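Local structure of GCN5-related N-acetyltransferase:Aminotransferase, class-II (Rhodopseudomonas palustris, 2FIW) at residues E43-A48 and M87-P92. The protein binds acetyl coenzyme A and, as a GCN5-related N-acetyltransferase, probably transfers its acetyl group to an amine substrate. Residues are numbered along the deposited sequence; the frame is centred on the assembly and turned at random. Where two conformers were deposited one is given.
With ACO (acetyl coenzyme *a), chain C.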
loop_
_atom_site.group_PDB
_atom_site.type_symbol
_atom_site.label_atom_id
_atom_site.label_comp_id
_atom_site.label_asym_id
_atom_site.label_seq_id
_atom_site.Cartn_x
_atom_site.Cartn_y
_atom_site.Cartn_z
ATOM N N GLU A 43 -11.364 5.933 -10.372
ATOM C CA GLU A 43 -10.713 6.292 -11.629
ATOM C C GLU A 43 -9.626 7.344 -11.435
ATOM O O GLU A 43 -8.572 7.262 -12.059
ATOM C CB GLU A 43 -11.746 6.761 -12.672
ATOM C CG GLU A 43 -12.577 5.622 -13.282
ATOM C CD GLU A 43 -13.897 6.073 -13.929
ATOM O OE1 GLU A 43 -14.171 7.297 -14.026
ATOM O OE2 GLU A 43 -14.667 5.177 -14.341
ATOM N N ALA A 44 -9.890 8.329 -10.579
ATOM C CA ALA A 44 -8.914 9.368 -10.257
ATOM C C ALA A 44 -7.736 8.811 -9.456
ATOM O O ALA A 44 -6.590 9.105 -9.751
ATOM C CB ALA A 44 -9.571 10.494 -9.500
ATOM N N TRP A 45 -8.048 8.014 -8.439
ATOM C CA TRP A 45 -7.052 7.300 -7.642
ATOM C C TRP A 45 -6.117 6.474 -8.555
ATOM O O TRP A 45 -4.911 6.684 -8.521
ATOM C CB TRP A 45 -7.769 6.410 -6.631
ATOM C CG TRP A 45 -6.927 5.739 -5.606
ATOM C CD1 TRP A 45 -5.545 5.716 -5.517
ATOM C CD2 TRP A 45 -7.409 4.934 -4.535
ATOM N NE1 TRP A 45 -5.154 4.957 -4.436
ATOM C CE2 TRP A 45 -6.278 4.462 -3.817
ATOM C CE3 TRP A 45 -8.690 4.574 -4.096
ATOM C CZ2 TRP A 45 -6.399 3.636 -2.683
ATOM C CZ3 TRP A 45 -8.806 3.754 -2.971
ATOM C CH2 TRP A 45 -7.665 3.291 -2.284
ATOM N N ALA A 46 -6.679 5.566 -9.367
ATOM C CA ALA A 46 -5.901 4.742 -10.297
ATOM C C ALA A 46 -5.136 5.529 -11.353
ATOM O O ALA A 46 -4.109 5.071 -11.849
ATOM C CB ALA A 46 -6.792 3.745 -10.991
ATOM N N SER A 47 -5.642 6.704 -11.714
ATOM C CA SER A 47 -5.083 7.451 -12.822
ATOM C C SER A 47 -3.672 7.904 -12.479
ATOM O O SER A 47 -2.981 8.437 -13.334
ATOM C CB SER A 47 -5.977 8.655 -13.216
ATOM O OG SER A 47 -5.711 9.800 -12.394
ATOM N N ALA A 48 -3.246 7.699 -11.233
ATOM C CA ALA A 48 -1.889 8.075 -10.838
ATOM C C ALA A 48 -0.820 7.253 -11.575
ATOM O O ALA A 48 0.299 7.729 -11.802
ATOM C CB ALA A 48 -1.719 7.983 -9.334
HETATM N N MSE A 87 2.376 3.604 0.432
HETATM C CA MSE A 87 1.653 2.733 -0.484
HETATM C C MSE A 87 1.611 1.301 0.013
HETATM O O MSE A 87 2.593 0.801 0.578
HETATM C CB MSE A 87 2.292 2.775 -1.872
HETATM C CG MSE A 87 2.286 4.161 -2.486
HETATM SE SE MSE A 87 2.885 4.186 -4.297
HETATM C CE MSE A 87 4.649 3.824 -3.995
ATOM N N LEU A 88 0.458 0.665 -0.197
ATOM C CA LEU A 88 0.213 -0.741 0.108
ATOM C C LEU A 88 -0.842 -1.225 -0.867
ATOM O O LEU A 88 -1.989 -0.795 -0.784
ATOM C CB LEU A 88 -0.327 -0.911 1.528
ATOM C CG LEU A 88 -0.082 -2.235 2.274
ATOM C CD1 LEU A 88 -1.230 -2.568 3.224
ATOM C CD2 LEU A 88 0.288 -3.458 1.430
ATOM N N TYR A 89 -0.462 -2.093 -1.797
ATOM C CA TYR A 89 -1.378 -2.579 -2.837
ATOM C C TYR A 89 -1.102 -4.049 -3.130
ATOM O O TYR A 89 -0.027 -4.413 -3.605
ATOM C CB TYR A 89 -1.287 -1.722 -4.122
ATOM C CG TYR A 89 -1.666 -0.291 -3.874
ATOM C CD1 TYR A 89 -2.999 0.123 -3.971
ATOM C CD2 TYR A 89 -0.702 0.652 -3.492
ATOM C CE1 TYR A 89 -3.370 1.449 -3.701
ATOM C CE2 TYR A 89 -1.052 1.983 -3.217
ATOM C CZ TYR A 89 -2.390 2.377 -3.329
ATOM O OH TYR A 89 -2.762 3.685 -3.054
ATOM N N VAL A 90 -2.069 -4.890 -2.807
ATOM C CA VAL A 90 -2.023 -6.313 -3.124
ATOM C C VAL A 90 -2.941 -6.562 -4.308
ATOM O O VAL A 90 -4.030 -6.001 -4.362
ATOM C CB VAL A 90 -2.469 -7.166 -1.904
ATOM C CG1 VAL A 90 -2.449 -8.700 -2.236
ATOM C CG2 VAL A 90 -1.583 -6.837 -0.689
ATOM N N HIS A 91 -2.508 -7.390 -5.255
ATOM C CA HIS A 91 -3.333 -7.732 -6.411
ATOM C C HIS A 91 -4.630 -8.361 -5.907
ATOM O O HIS A 91 -4.587 -9.112 -4.927
ATOM C CB HIS A 91 -2.586 -8.695 -7.348
ATOM C CG HIS A 91 -3.196 -8.800 -8.709
ATOM N ND1 HIS A 91 -4.169 -9.732 -9.019
ATOM C CD2 HIS A 91 -3.009 -8.062 -9.828
ATOM C CE1 HIS A 91 -4.542 -9.570 -10.279
ATOM N NE2 HIS A 91 -3.849 -8.569 -10.796
ATOM N N PRO A 92 -5.788 -8.027 -6.534
ATOM C CA PRO A 92 -7.090 -8.566 -6.097
ATOM C C PRO A 92 -7.191 -10.103 -6.097
ATOM O O PRO A 92 -7.898 -10.668 -5.285
ATOM C CB PRO A 92 -8.082 -7.964 -7.092
ATOM C CG PRO A 92 -7.289 -7.430 -8.195
ATOM C CD PRO A 92 -5.947 -7.097 -7.668
HETATM N N1A ACO C . -8.209 -16.972 6.293
HETATM C C2A ACO C . -8.955 -15.930 6.712
HETATM N N3A ACO C . -8.452 -14.682 6.760
HETATM C C4A ACO C . -7.164 -14.403 6.383
HETATM C C5A ACO C . -6.336 -15.421 5.939
HETATM C C6A ACO C . -6.918 -16.797 5.898
HETATM N N6A ACO C . -6.179 -17.855 5.480
HETATM N N7A ACO C . -5.137 -14.872 5.640
HETATM C C8A ACO C . -5.224 -13.542 5.889
HETATM N N9A ACO C . -6.454 -13.268 6.347
HETATM C C1B ACO C . -7.029 -11.955 6.746
HETATM C C2B ACO C . -6.280 -11.227 7.846
HETATM O O2B ACO C . -6.669 -11.704 9.135
HETATM C C3B ACO C . -6.724 -9.792 7.616
HETATM O O3B ACO C . -7.846 -9.454 8.434
HETATM P P3B ACO C . -8.173 -7.926 8.866
HETATM O O7A ACO C . -8.769 -7.228 7.648
HETATM O O8A ACO C . -6.834 -7.349 9.263
HETATM O O9A ACO C . -9.143 -8.115 10.012
HETATM C C4B ACO C . -7.113 -9.713 6.134
HETATM O O4B ACO C . -7.120 -11.052 5.636
HETATM C C5B ACO C . -6.130 -8.886 5.305
HETATM O O5B ACO C . -4.800 -9.311 5.639
HETATM P P1A ACO C . -3.679 -9.642 4.534
HETATM O O1A ACO C . -4.060 -10.903 3.785
HETATM O O2A ACO C . -2.368 -9.552 5.281
HETATM O O3A ACO C . -3.815 -8.347 3.577
HETATM P P2A ACO C . -4.056 -8.418 2.005
HETATM O O4A ACO C . -5.466 -8.888 1.773
HETATM O O5A ACO C . -2.907 -9.176 1.403
HETATM O O6A ACO C . -3.930 -6.870 1.544
HETATM C CBP ACO C . -4.743 -4.521 1.407
HETATM C CCP ACO C . -4.445 -5.752 2.281
HETATM C CDP ACO C . -5.430 -3.485 2.288
HETATM C CEP ACO C . -3.446 -3.961 0.844
HETATM C CAP ACO C . -5.640 -4.893 0.201
HETATM O OAP ACO C . -6.972 -5.243 0.616
HETATM C C9P ACO C . -5.697 -3.914 -0.968
HETATM O O9P ACO C . -4.812 -4.000 -1.956
HETATM N N8P ACO C . -6.613 -3.036 -1.012
HETATM C C7P ACO C . -6.906 -2.030 -2.042
HETATM C C6P ACO C . -5.876 -0.904 -2.133
HETATM C C5P ACO C . -5.829 -0.181 -0.821
HETATM O O5P ACO C . -6.858 0.109 -0.224
HETATM N N4P ACO C . -4.621 0.100 -0.357
HETATM C C3P ACO C . -4.336 0.764 0.899
HETATM C C2P ACO C . -4.396 2.261 0.644
HETATM S S1P ACO C . -3.555 2.956 2.017
HETATM C C ACO C . -2.066 3.404 1.417
HETATM O O ACO C . -1.616 2.869 0.409
HETATM C CH3 ACO C . -1.393 4.353 2.047
#
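Trp45 sends its indole off helix 39-46 with CG anti to the backbone N (chi1 -172°), while Tyr89 on strand 84-90 turns CG anti to its own carbonyl carbon (chi1 -61°), and the two long side chains meet although the backbones stay far apart: Ala46 CA and Tyr89 CA are still 11.4 Å from each other. The pyrrole N-H does the joining. Trp45 NE1 donates to Tyr89 OH at 3.0 Å, with an N-H...O angle of 151° and the oxygen almost in the indole plane. Beside this bond, Trp45 CZ2 touches Tyr89 CE1 at 3.9 Å, close to the plane of the phenol. Phe25 meets the tyrosine edge-to-face, and Tyr37 does the same for the tryptophan.

Acetyl coenzyme A lies against both rings: its C6P is 3.6 Å from Tyr89 CD1, and its O5P is 3.9 Å from Trp45 CH2. Next to Tyr89, strand backbone grips the pantetheine arm, as in other GNAT enzymes: Leu88 O accepts from ACO N4P at 2.8 Å, and Val90 N donates to ACO O9P at 3.0 Å. A leucine in place of Tyr89 would probably leave the buried indole N-H without its acceptor and open a gap beside the pantetheine. Because the phenol oxygen accepts here, its own hydrogen can still go to another acceptor, while the buried indole N-H is satisfied and helix 39-46 is joined to strand 84-90 beside the pantetheine.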